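Local coordinates for protein Exo-beta-1,4-mannosidase (Rhizomucor miehei, PDB 4LYP) that probably hydrolyses terminal beta-1,4-linked mannose residues from the non-reducing ends of oligosaccharide chains, as a family 5 glycoside hydrolase, and also carries out transglycosylation, at residues 46-51 with 383-388; 378-383 with 441-446. One frame throughout, in Å; residues are numbered along the deposited sequence. Where two conformers were deposited one is given.

Contact 1: 46-51 with 383-388; sequences KGFTRY and SFSGSN. With GAI (guanidine), chain D.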
# COMPACT_ATOMS: atom_id res chain seq x y z
N LYS A 46 15.62 14.91 -5.72
CA LYS A 46 15.56 14.89 -4.24
C LYS A 46 14.12 15.03 -3.66
O LYS A 46 13.94 15.25 -2.50
CB LYS A 46 16.48 15.93 -3.63
CG LYS A 46 17.94 15.64 -4.01
CD LYS A 46 18.86 16.64 -3.27
N GLY A 47 13.13 14.94 -4.52
CA GLY A 47 11.75 14.95 -4.06
C GLY A 47 10.84 14.90 -5.23
O GLY A 47 11.27 14.76 -6.40
N PHE A 48 9.56 15.01 -4.90
CA PHE A 48 8.49 15.10 -5.89
C PHE A 48 8.12 16.56 -6.13
O PHE A 48 8.40 17.42 -5.26
CB PHE A 48 7.22 14.38 -5.41
CG PHE A 48 7.46 12.94 -5.10
CD1 PHE A 48 7.69 12.01 -6.12
CD2 PHE A 48 7.40 12.45 -3.80
CE1 PHE A 48 7.92 10.67 -5.87
CE2 PHE A 48 7.61 11.12 -3.53
CZ PHE A 48 7.86 10.20 -4.55
N THR A 49 7.43 16.84 -7.25
CA THR A 49 6.81 18.14 -7.48
C THR A 49 5.40 17.90 -7.94
O THR A 49 5.07 16.86 -8.50
CB THR A 49 7.59 19.01 -8.50
OG1 THR A 49 7.52 18.43 -9.79
CG2 THR A 49 9.05 19.14 -8.11
N ARG A 50 4.58 18.93 -7.78
CA ARG A 50 3.21 18.97 -8.34
C ARG A 50 2.85 20.46 -8.42
O ARG A 50 3.17 21.20 -7.44
CB ARG A 50 2.20 18.20 -7.44
CG ARG A 50 0.93 17.92 -8.22
CD ARG A 50 -0.13 17.33 -7.31
NE ARG A 50 -1.24 16.82 -8.13
CZ ARG A 50 -2.47 16.53 -7.71
NH1 ARG A 50 -2.85 16.82 -6.45
NH2 ARG A 50 -3.32 15.91 -8.55
N TYR A 51 2.21 20.88 -9.52
CA TYR A 51 1.83 22.31 -9.62
C TYR A 51 3.05 23.21 -9.48
O TYR A 51 2.91 24.35 -8.99
CB TYR A 51 0.71 22.72 -8.65
CG TYR A 51 -0.53 21.89 -8.66
CD1 TYR A 51 -1.36 21.86 -9.79
CD2 TYR A 51 -0.86 21.11 -7.53
CE1 TYR A 51 -2.55 21.10 -9.78
CE2 TYR A 51 -2.04 20.34 -7.53
CZ TYR A 51 -2.82 20.29 -8.64
OH TYR A 51 -4.02 19.59 -8.67
N SER A 383 15.73 14.65 2.23
CA SER A 383 16.26 13.29 2.26
C SER A 383 15.14 12.25 2.39
O SER A 383 15.43 11.08 2.48
CB SER A 383 17.25 13.13 3.43
OG SER A 383 18.30 14.04 3.19
N PHE A 384 13.89 12.67 2.50
CA PHE A 384 12.75 11.76 2.66
C PHE A 384 11.56 12.52 2.18
O PHE A 384 11.47 13.73 2.38
CB PHE A 384 12.55 11.35 4.16
CG PHE A 384 12.34 9.86 4.36
CD1 PHE A 384 11.04 9.36 4.26
CD2 PHE A 384 13.38 8.99 4.53
CE1 PHE A 384 10.80 8.04 4.43
CE2 PHE A 384 13.17 7.63 4.66
CZ PHE A 384 11.86 7.16 4.59
N SER A 385 10.61 11.82 1.57
CA SER A 385 9.49 12.51 0.97
C SER A 385 8.15 12.35 1.69
O SER A 385 7.23 13.05 1.36
CB SER A 385 9.32 12.17 -0.50
OG SER A 385 10.31 12.79 -1.30
N GLY A 386 8.07 11.48 2.67
CA GLY A 386 6.86 11.29 3.49
C GLY A 386 6.60 9.80 3.67
O GLY A 386 7.50 8.97 3.66
N SER A 387 5.32 9.49 3.97
CA SER A 387 4.98 8.16 4.45
C SER A 387 3.50 7.88 4.23
O SER A 387 2.67 8.82 4.07
CB SER A 387 5.32 8.01 5.95
OG SER A 387 4.62 8.99 6.72
N ASN A 388 3.16 6.59 4.31
CA ASN A 388 1.75 6.15 4.28
C ASN A 388 1.60 5.16 5.41
O ASN A 388 2.08 4.00 5.32
CB ASN A 388 1.34 5.48 2.96
CG ASN A 388 1.58 6.32 1.76
OD1 ASN A 388 2.71 6.56 1.36
ND2 ASN A 388 0.48 6.78 1.12
C GAI D . 10.91 17.78 -1.54
N1 GAI D . 11.39 19.01 -2.15
N2 GAI D . 11.48 16.50 -1.21
N3 GAI D . 9.65 17.72 -1.29
O HOH W 1 9.19 15.25 -2.04
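Phe-48 brings the CD2-CE2 side of its ring obliquely against the side chain of Ser-385, with CE2 3.6 Å from Ser-385 CB. CG of Phe-48 stands anti to its own carbonyl carbon (chi1 -57°), which swings the ring from strand 48-50 towards the other segment. The side chain of Ser-385 leaves its backbone toward 46-51, and its OG comes to 3.8 Å from Gly-47 CA. One water links the backbone N of Phe-48 to the hydroxyl of Ser-385: it accepts from Phe-48 N at 2.9 Å and is hydrogen-bonded to Ser-385 OG at 2.8 Å. A weak bond also reaches it from N3 of the bound guanidine. The guanidine has a second hold here, N2 donating to Lys-46 O over 3.0 Å with an N-H...O angle of 150°. Its N2 lies 3.3 Å from Gly-47 CA, close against the backbone of a residue that has no side chain. Beyond the pair, Tyr-287 meets the Phe-48 ring edge-to-face, while Ser-385 makes backbone hydrogen bonds to Ile-57 and Ile-333 of the TIM barrel. The contact therefore sets the strand 48-50 hairpin against the start of barrel strand 386-394. Its chemistry is mixed: a small apolar overlap on the ring side, and beside it a buried hydroxyl and an amide satisfied through water, where the carbonyl oxygen of Lys-46 accepts from guanidine, which is probably protonated.

Contact 2: 378-383 with 441-446; sequences LASNRS and LKVQKE. With GAI (guanidine), chain D.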
# COMPACT_ATOMS: atom_id res chain seq x y z
N LEU A 378 14.02 14.69 8.40
CA LEU A 378 14.67 14.24 7.17
C LEU A 378 14.10 14.97 5.92
O LEU A 378 14.84 15.32 4.99
CB LEU A 378 14.55 12.74 6.94
CG LEU A 378 15.34 11.89 7.99
CD1 LEU A 378 14.82 10.47 7.95
CD2 LEU A 378 16.80 11.92 7.57
N ALA A 379 12.80 15.19 5.89
CA ALA A 379 12.18 15.88 4.77
C ALA A 379 12.65 17.32 4.66
O ALA A 379 12.73 17.88 3.59
CB ALA A 379 10.66 15.86 4.98
N SER A 380 12.97 17.92 5.80
CA SER A 380 13.48 19.30 5.88
C SER A 380 14.78 19.45 5.18
O SER A 380 15.06 20.56 4.71
CB SER A 380 13.60 19.77 7.34
OG SER A 380 12.29 19.78 7.98
N ASN A 381 15.59 18.39 5.12
CA ASN A 381 16.83 18.42 4.36
C ASN A 381 16.65 17.74 2.99
O ASN A 381 17.64 17.46 2.28
CB ASN A 381 17.95 17.74 5.18
CG ASN A 381 19.35 18.23 4.80
OD1 ASN A 381 19.52 19.33 4.27
ND2 ASN A 381 20.35 17.40 5.07
N ARG A 382 15.43 17.45 2.59
CA ARG A 382 15.18 16.84 1.28
C ARG A 382 15.85 15.44 1.16
O ARG A 382 16.28 15.04 0.09
CB ARG A 382 15.42 17.77 0.06
CG ARG A 382 14.57 19.04 0.11
CD ARG A 382 14.85 19.92 -1.10
NE ARG A 382 14.26 19.29 -2.34
CZ ARG A 382 14.88 19.18 -3.52
NH1 ARG A 382 16.19 19.50 -3.68
NH2 ARG A 382 14.19 18.70 -4.58
N SER A 383 15.73 14.65 2.23
CA SER A 383 16.26 13.29 2.26
C SER A 383 15.14 12.25 2.39
O SER A 383 15.43 11.08 2.48
CB SER A 383 17.25 13.13 3.43
OG SER A 383 18.30 14.04 3.19
N LEU A 441 3.28 19.42 5.78
CA LEU A 441 2.86 20.50 4.85
C LEU A 441 3.61 21.80 5.13
O LEU A 441 4.00 22.50 4.15
CB LEU A 441 1.34 20.72 4.94
CG LEU A 441 0.78 21.80 4.03
CD1 LEU A 441 1.13 21.51 2.59
CD2 LEU A 441 -0.75 21.86 4.28
N LYS A 442 3.86 22.13 6.40
CA LYS A 442 4.65 23.29 6.69
C LYS A 442 6.06 23.20 6.06
O LYS A 442 6.57 24.15 5.49
CB LYS A 442 4.73 23.50 8.21
CG LYS A 442 5.53 24.74 8.61
CD LYS A 442 5.56 24.89 10.12
CE LYS A 442 6.24 26.19 10.59
NZ LYS A 442 5.23 27.21 11.08
N VAL A 443 6.66 22.03 6.14
CA VAL A 443 7.95 21.79 5.52
C VAL A 443 7.85 21.99 4.03
O VAL A 443 8.69 22.63 3.38
CB VAL A 443 8.58 20.42 5.89
CG1 VAL A 443 9.79 20.15 5.05
CG2 VAL A 443 8.91 20.36 7.38
N GLN A 444 6.81 21.41 3.42
CA GLN A 444 6.63 21.54 1.96
C GLN A 444 6.61 23.05 1.56
O GLN A 444 7.25 23.44 0.58
CB GLN A 444 5.34 20.89 1.47
CG GLN A 444 5.21 20.92 -0.04
CD GLN A 444 3.85 20.44 -0.47
OE1 GLN A 444 3.48 19.25 -0.30
NE2 GLN A 444 3.04 21.37 -0.92
N LYS A 445 5.88 23.86 2.32
CA LYS A 445 5.83 25.29 2.07
C LYS A 445 7.18 25.96 2.23
O LYS A 445 7.57 26.71 1.36
CB LYS A 445 4.74 25.93 2.92
CG LYS A 445 3.33 25.48 2.52
CD LYS A 445 2.21 26.08 3.39
CE LYS A 445 0.81 25.48 3.05
NZ LYS A 445 -0.33 25.68 4.02
N GLU A 446 7.93 25.62 3.27
CA GLU A 446 9.30 26.18 3.41
C GLU A 446 10.13 25.83 2.20
O GLU A 446 10.88 26.69 1.66
CB GLU A 446 9.97 25.64 4.65
CG GLU A 446 9.42 26.07 5.96
CD GLU A 446 9.29 27.55 6.14
OE1 GLU A 446 10.16 28.28 5.60
OE2 GLU A 446 8.25 27.93 6.83
C GAI D . 10.91 17.78 -1.54
N1 GAI D . 11.39 19.01 -2.15
N2 GAI D . 11.48 16.50 -1.21
N3 GAI D . 9.65 17.72 -1.29
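Val-443 meets the end of helix 362-380 with both methyls: CG2 lies 3.5 Å from Ser-380 OG, and CG1 sits 4.0 Å from Ala-379 O and 4.4 Å from Ala-379 CB. With CG1 anti to the backbone N (chi1 171°), the fork of the valine opens onto this pair. The hydroxyl of Ser-380 hydrogen-bonds to Val-376 O, one turn back in its own helix; its contact with the valine methyl is van der Waals. Further out, Leu-440 touches Ala-379 and Leu-56 of strand 53-61 touches Val-443. What ends helix 362-380 is a Schellman motif: Ser-383 N bonds to Leu-378 O at 3.0 Å and Arg-382 N to Ala-379 O at 2.9 Å, with Arg-382 at positive phi as the C' residue. From that turn the Arg-382 chain, bent at chi3 (72°), carries its guanidinium to Asp-44, and Leu-447 touches the side chain. N1 of the guanidine ligand lies in the guanidinium plane, at its edge, 2.9 Å from Arg-382 NE, an approach not assigned as a hydrogen bond and hard to interpret. Asp-44 pairs with NH1 and may offset positive charge here, while the helix-to-helix contact is small and van der Waals, valine methyls against a hydroxyl, a carbonyl oxygen and a methyl.

From the N terminus, the chain first lays down 46-51 in the hairpin before barrel strand 53-61, then runs through most of the TIM barrel to helix 362-380. The end of that helix is the first half of contact 2; the turn after it leads into strand 386-394, whose start closes the long loop of contact 1. Ser-383 belongs to both. Helix 429-448 then returns to complete contact 2, so the two loops cross, their segments alternating along the chain. Their centres are 9 Å apart, and Phe-384 O packs on Ala-379 CB. Together they tie the N-terminal hairpin, a late helix-to-strand connection and the C-terminal helix beside one guanidine, whose pocket that helix joins through Leu-447.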